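Local structure of putative uncharacterized protein (Pseudomonas aeruginosa, 3F6Z) at residues V33-K38 with Y72-K77; S42-P47 with A65-G70. The protein specifically inhibits C-type lysozymes, as a membrane-bound lipoprotein of the MliC family. One frame throughout, in Å; residues are numbered along the deposited sequence.

How the interactions relate
From the N terminus the chain runs through 33-38, turns, and comes back antiparallel as 42-47; further on 65-70 and 72-77 form a second hairpin of the same kind. Interaction 2 closes the inner loop, 42-47 against 65-70, and is nested inside the larger loop that interaction 1 closes between 33-38 and 72-77. Both are contacts across the interior of one closed antiparallel barrel, with centres about 4 Å apart, and neither pairs neighbouring strands. Main-chain pairing of neighbouring strands joins them instead: L36 O lies 2.7 Å from L43 N, and T76 O lies 2.7 Å from A65 N, both probable hydrogen bonds. Together they tie the two hairpins through the barrel core.

Interaction 1: residues V33-K38 with Y72-K77; sequences VQYLNK and YIWWTK
The axes of strands 33-38 and 72-77 come no closer than 12.0 Å and run at 76° to each other, so the contact is made by side chains reaching into the barrel interior, chiefly Y35 and W74. The indole N-H of W74 NE1 donates to Y35 OH over 2.9 Å, nearly straight at 167°. The phenol oxygen lies in the plane of the indole, and the two side chains cross at about a right angle, so the phenol meets the pyrrole edge of W74 rather than stacking on it. In W74 the indole carbon CG stands anti to the backbone N (chi1 176°), which carries the ring inward toward the phenol. Y35 OH also hydrogen-bonds to Y23 OH, so this buried hydroxyl is held by two polar partners; Y23 meets W74 edge-to-face as well.

V33 lies on the same wall as Y35 and splits its two methyls between the aromatics. CG2 approaches W74 CZ2 obliquely at 4.2 Å, while CG1 sits 3.5 Å above the plane of the Y35 ring, displaced toward its rim. From the other strand, T76 brings its methyl CG2 to 3.5 Å from Y35 OH, coming from the opposite direction; its hydroxyl OG1 is instead bonded to a polar side chain of another protein's chain. K77, next in sequence and inferred to act directly in inhibiting the lysozyme active site, forms salt bridges with acidic side chains of that other protein.

Strand 30-38 is hydrogen-bonded between strands 16-25 and 41-49, with Y35 packing on V21 and A44. Strand 72-77 lies between 65-69 and 80-84, where W74 touches A81 and L83.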
loop_
_atom_site.group_PDB
_atom_site.type_symbol
_atom_site.label_atom_id
_atom_site.label_comp_id
_atom_site.label_asym_id
_atom_site.label_seq_id
_atom_site.Cartn_x
_atom_site.Cartn_y
_atom_site.Cartn_z
ATOM N N VAL B 33 12.978 6.652 14.770
ATOM C CA VAL B 33 11.593 6.602 14.331
ATOM C C VAL B 33 10.648 6.832 15.501
ATOM O O VAL B 33 10.931 6.430 16.629
ATOM C CB VAL B 33 11.269 5.219 13.704
ATOM C CG1 VAL B 33 9.764 5.083 13.458
ATOM C CG2 VAL B 33 12.038 5.044 12.402
ATOM N N GLN B 34 9.526 7.489 15.241
ATOM C CA GLN B 34 8.560 7.700 16.302
ATOM C C GLN B 34 7.324 6.870 15.994
ATOM O O GLN B 34 6.735 6.987 14.918
ATOM C CB GLN B 34 8.168 9.176 16.439
ATOM C CG GLN B 34 7.266 9.414 17.642
ATOM C CD GLN B 34 6.901 10.868 17.851
ATOM O OE1 GLN B 34 6.191 11.470 17.046
ATOM N NE2 GLN B 34 7.386 11.441 18.946
ATOM N N TYR B 35 6.942 6.020 16.935
ATOM C CA TYR B 35 5.771 5.184 16.756
ATOM C C TYR B 35 4.619 5.754 17.558
ATOM O O TYR B 35 4.796 6.167 18.705
ATOM C CB TYR B 35 6.077 3.748 17.197
ATOM C CG TYR B 35 7.067 3.060 16.290
ATOM C CD1 TYR B 35 6.704 2.682 14.998
ATOM C CD2 TYR B 35 8.382 2.833 16.699
ATOM C CE1 TYR B 35 7.619 2.098 14.133
ATOM C CE2 TYR B 35 9.313 2.246 15.838
ATOM C CZ TYR B 35 8.921 1.884 14.558
ATOM O OH TYR B 35 9.820 1.323 13.694
ATOM N N LEU B 36 3.443 5.797 16.940
ATOM C CA LEU B 36 2.249 6.302 17.599
ATOM C C LEU B 36 1.117 5.306 17.413
ATOM O O LEU B 36 0.707 5.021 16.286
ATOM C CB LEU B 36 1.835 7.667 17.035
ATOM C CG LEU B 36 2.828 8.822 17.214
ATOM C CD1 LEU B 36 3.719 8.922 15.977
ATOM C CD2 LEU B 36 2.070 10.128 17.416
ATOM N N ASN B 37 0.630 4.774 18.530
ATOM C CA ASN B 37 -0.455 3.807 18.525
ATOM C C ASN B 37 -1.626 4.335 19.347
ATOM O O ASN B 37 -1.506 4.558 20.556
ATOM C CB ASN B 37 0.021 2.475 19.108
ATOM C CG ASN B 37 1.249 1.935 18.399
ATOM O OD1 ASN B 37 2.255 1.615 19.037
ATOM N ND2 ASN B 37 1.173 1.828 17.077
ATOM N N LYS B 38 -2.756 4.534 18.682
ATOM C CA LYS B 38 -3.953 5.037 19.335
ATOM C C LYS B 38 -5.194 4.418 18.705
ATOM O O LYS B 38 -5.613 4.814 17.623
ATOM C CB LYS B 38 -3.997 6.564 19.212
ATOM C CG LYS B 38 -5.225 7.221 19.815
ATOM C CD LYS B 38 -5.167 8.734 19.625
ATOM C CE LYS B 38 -6.472 9.411 20.041
ATOM N NZ LYS B 38 -6.754 9.273 21.501
ATOM N N TYR B 72 7.406 4.383 -0.319
ATOM C CA TYR B 72 8.055 3.522 0.663
ATOM C C TYR B 72 7.131 2.634 1.485
ATOM O O TYR B 72 5.939 2.912 1.656
ATOM C CB TYR B 72 8.855 4.372 1.654
ATOM C CG TYR B 72 10.009 5.145 1.062
ATOM C CD1 TYR B 72 11.231 4.521 0.796
ATOM C CD2 TYR B 72 9.890 6.509 0.795
ATOM C CE1 TYR B 72 12.311 5.239 0.280
ATOM C CE2 TYR B 72 10.957 7.240 0.277
ATOM C CZ TYR B 72 12.165 6.601 0.021
ATOM O OH TYR B 72 13.211 7.325 -0.504
ATOM N N ILE B 73 7.726 1.565 2.003
ATOM C CA ILE B 73 7.052 0.630 2.886
ATOM C C ILE B 73 8.058 0.410 4.019
ATOM O O ILE B 73 9.226 0.107 3.777
ATOM C CB ILE B 73 6.752 -0.735 2.209
ATOM C CG1 ILE B 73 5.687 -0.577 1.113
ATOM C CG2 ILE B 73 6.271 -1.734 3.256
ATOM C CD1 ILE B 73 4.301 -0.177 1.625
ATOM N N TRP B 74 7.612 0.619 5.250
ATOM C CA TRP B 74 8.447 0.415 6.425
ATOM C C TRP B 74 7.775 -0.749 7.148
ATOM O O TRP B 74 6.682 -0.608 7.699
ATOM C CB TRP B 74 8.456 1.675 7.293
ATOM C CG TRP B 74 9.228 1.537 8.584
ATOM C CD1 TRP B 74 8.715 1.532 9.850
ATOM C CD2 TRP B 74 10.650 1.431 8.729
ATOM N NE1 TRP B 74 9.727 1.436 10.774
ATOM C CE2 TRP B 74 10.926 1.371 10.113
ATOM C CE3 TRP B 74 11.717 1.383 7.824
ATOM C CZ2 TRP B 74 12.231 1.267 10.616
ATOM C CZ3 TRP B 74 13.016 1.281 8.326
ATOM C CH2 TRP B 74 13.257 1.223 9.711
ATOM N N TRP B 75 8.427 -1.904 7.123
ATOM C CA TRP B 75 7.872 -3.117 7.724
ATOM C C TRP B 75 8.749 -3.622 8.870
ATOM O O TRP B 75 9.883 -4.042 8.658
ATOM C CB TRP B 75 7.767 -4.185 6.639
ATOM C CG TRP B 75 6.704 -5.213 6.836
ATOM C CD1 TRP B 75 6.158 -5.632 8.023
ATOM C CD2 TRP B 75 6.119 -6.029 5.814
ATOM N NE1 TRP B 75 5.273 -6.659 7.795
ATOM C CE2 TRP B 75 5.231 -6.924 6.449
ATOM C CE3 TRP B 75 6.264 -6.092 4.419
ATOM C CZ2 TRP B 75 4.488 -7.877 5.738
ATOM C CZ3 TRP B 75 5.527 -7.037 3.710
ATOM C CH2 TRP B 75 4.648 -7.918 4.375
ATOM N N THR B 76 8.212 -3.596 10.084
ATOM C CA THR B 76 8.966 -4.039 11.245
ATOM C C THR B 76 8.514 -5.403 11.745
ATOM O O THR B 76 7.350 -5.777 11.617
ATOM C CB THR B 76 8.838 -3.028 12.397
ATOM O OG1 THR B 76 7.535 -3.134 12.991
ATOM C CG2 THR B 76 9.035 -1.607 11.867
ATOM N N LYS B 77 9.461 -6.132 12.320
ATOM C CA LYS B 77 9.233 -7.461 12.874
ATOM C C LYS B 77 10.146 -7.509 14.100
ATOM O O LYS B 77 11.359 -7.664 13.977
ATOM C CB LYS B 77 9.641 -8.521 11.843
ATOM C CG LYS B 77 9.547 -9.965 12.306
ATOM C CD LYS B 77 8.117 -10.414 12.528
ATOM C CE LYS B 77 8.087 -11.883 12.938
ATOM N NZ LYS B 77 6.709 -12.445 12.987
#

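Interaction 2: residues S42-P47 with A65-G70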
loop_
_atom_site.group_PDB
_atom_site.type_symbol
_atom_site.label_atom_id
_atom_site.label_comp_id
_atom_site.label_asym_id
_atom_site.label_seq_id
_atom_site.Cartn_x
_atom_site.Cartn_y
_atom_site.Cartn_z
ATOM N N SER B 42 -2.323 3.576 13.887
ATOM C CA SER B 42 -0.967 3.225 14.257
ATOM C C SER B 42 -0.080 3.866 13.200
ATOM O O SER B 42 -0.215 3.583 12.009
ATOM C CB SER B 42 -0.809 1.705 14.256
ATOM O OG SER B 42 0.531 1.333 14.511
ATOM N N LEU B 43 0.824 4.735 13.631
ATOM C CA LEU B 43 1.690 5.433 12.695
ATOM C C LEU B 43 3.160 5.292 13.037
ATOM O O LEU B 43 3.523 4.912 14.147
ATOM C CB LEU B 43 1.332 6.919 12.668
ATOM C CG LEU B 43 -0.151 7.276 12.541
ATOM C CD1 LEU B 43 -0.329 8.771 12.790
ATOM C CD2 LEU B 43 -0.677 6.879 11.163
ATOM N N ALA B 44 3.995 5.621 12.061
ATOM C CA ALA B 44 5.436 5.575 12.206
ATOM C C ALA B 44 5.986 6.746 11.410
ATOM O O ALA B 44 5.782 6.832 10.194
ATOM C CB ALA B 44 5.983 4.262 11.659
ATOM N N VAL B 45 6.666 7.653 12.103
ATOM C CA VAL B 45 7.256 8.822 11.466
ATOM C C VAL B 45 8.691 8.426 11.158
ATOM O O VAL B 45 9.513 8.236 12.058
ATOM C CB VAL B 45 7.203 10.061 12.410
ATOM C CG1 VAL B 45 7.704 11.300 11.686
ATOM C CG2 VAL B 45 5.766 10.285 12.888
ATOM N N VAL B 46 8.994 8.299 9.875
ATOM C CA VAL B 46 10.310 7.852 9.478
ATOM C C VAL B 46 11.081 8.760 8.557
ATOM O O VAL B 46 10.554 9.240 7.557
ATOM C CB VAL B 46 10.232 6.484 8.757
ATOM C CG1 VAL B 46 11.627 5.995 8.441
ATOM C CG2 VAL B 46 9.453 5.477 9.596
ATOM N N PRO B 47 12.346 9.030 8.897
ATOM C CA PRO B 47 13.146 9.886 8.018
ATOM C C PRO B 47 13.745 8.933 6.975
ATOM O O PRO B 47 14.755 8.263 7.224
ATOM C CB PRO B 47 14.193 10.482 8.960
ATOM C CG PRO B 47 14.380 9.389 9.988
ATOM C CD PRO B 47 12.950 8.936 10.242
ATOM N N ALA B 65 4.664 -5.480 11.582
ATOM C CA ALA B 65 3.947 -4.209 11.558
ATOM C C ALA B 65 4.364 -3.518 10.270
ATOM O O ALA B 65 5.484 -3.022 10.146
ATOM C CB ALA B 65 4.321 -3.357 12.770
ATOM N N LYS B 66 3.458 -3.519 9.303
ATOM C CA LYS B 66 3.712 -2.910 8.003
ATOM C C LYS B 66 3.121 -1.503 7.946
ATOM O O LYS B 66 1.963 -1.295 8.320
ATOM C CB LYS B 66 3.105 -3.788 6.910
ATOM C CG LYS B 66 3.394 -3.335 5.482
ATOM C CD LYS B 66 2.748 -4.297 4.493
ATOM C CE LYS B 66 2.865 -3.815 3.061
ATOM N NZ LYS B 66 2.044 -4.672 2.167
ATOM N N TYR B 67 3.922 -0.550 7.468
ATOM C CA TYR B 67 3.513 0.851 7.361
ATOM C C TYR B 67 3.779 1.368 5.944
ATOM O O TYR B 67 4.774 0.993 5.315
ATOM C CB TYR B 67 4.304 1.715 8.355
ATOM C CG TYR B 67 4.212 1.299 9.815
ATOM C CD1 TYR B 67 3.288 1.898 10.676
ATOM C CD2 TYR B 67 5.091 0.355 10.350
ATOM C CE1 TYR B 67 3.248 1.570 12.041
ATOM C CE2 TYR B 67 5.064 0.021 11.708
ATOM C CZ TYR B 67 4.141 0.636 12.549
ATOM O OH TYR B 67 4.124 0.337 13.899
ATOM N N ALA B 68 2.914 2.261 5.460
ATOM C CA ALA B 68 3.059 2.798 4.114
ATOM C C ALA B 68 3.027 4.321 4.025
ATOM O O ALA B 68 2.334 4.991 4.789
ATOM C CB ALA B 68 1.974 2.207 3.213
ATOM N N ALA B 69 3.785 4.855 3.074
ATOM C CA ALA B 69 3.850 6.292 2.817
ATOM C C ALA B 69 4.665 6.536 1.553
ATOM O O ALA B 69 5.699 5.894 1.343
ATOM C CB ALA B 69 4.482 7.035 4.009
ATOM N N GLY B 70 4.198 7.462 0.717
ATOM C CA GLY B 70 4.906 7.774 -0.513
ATOM C C GLY B 70 5.180 6.519 -1.311
ATOM O O GLY B 70 4.282 5.696 -1.507
HETATM O O HOH W 1 3.176 2.360 15.274
#
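Strands 42-47 and 65-69 pass 7.6 Å apart at their axes, at 62° to each other, and come closest by backbone at A44 and Y67, whose CA atoms are 7.0 Å apart. This is interior packing between barrel strands that are not neighbours, strand 52-59 lying between them in the sheet, with Y67 spanning the gap. A44 sets its methyl over one face in a CH-pi contact: CB is 3.8 Å from the ring centroid and only 14° off the normal, displaced toward CD1. Y67 CG is anti to its carbonyl carbon (chi1 -56°), which carries the ring across strand 42-47, its phenol end passing A44 toward S42. There S42 OG reaches Y67 CE1 at 3.7 Å, obliquely to the ring.

S42 OG and Y67 OH, 3.8 Å apart, are joined through a water instead of directly. It sits 2.6 Å from Y67 OH and 2.9 Å from S42 OG, and donates to L43 O at 2.8 Å, linking both side chains to that strand's backbone. Y67 OH is further bonded to a polar side chain of another protein's chain, so the ring runs from the barrel core to that interface.

Strand 41-49 lies between 30-38 and 52-59, and the A44 methyl that covers Y67 also packs on Y35. Across the gap, strand 65-69 lies between 52-59 and 72-77, with F56 touching both Y67 and A69.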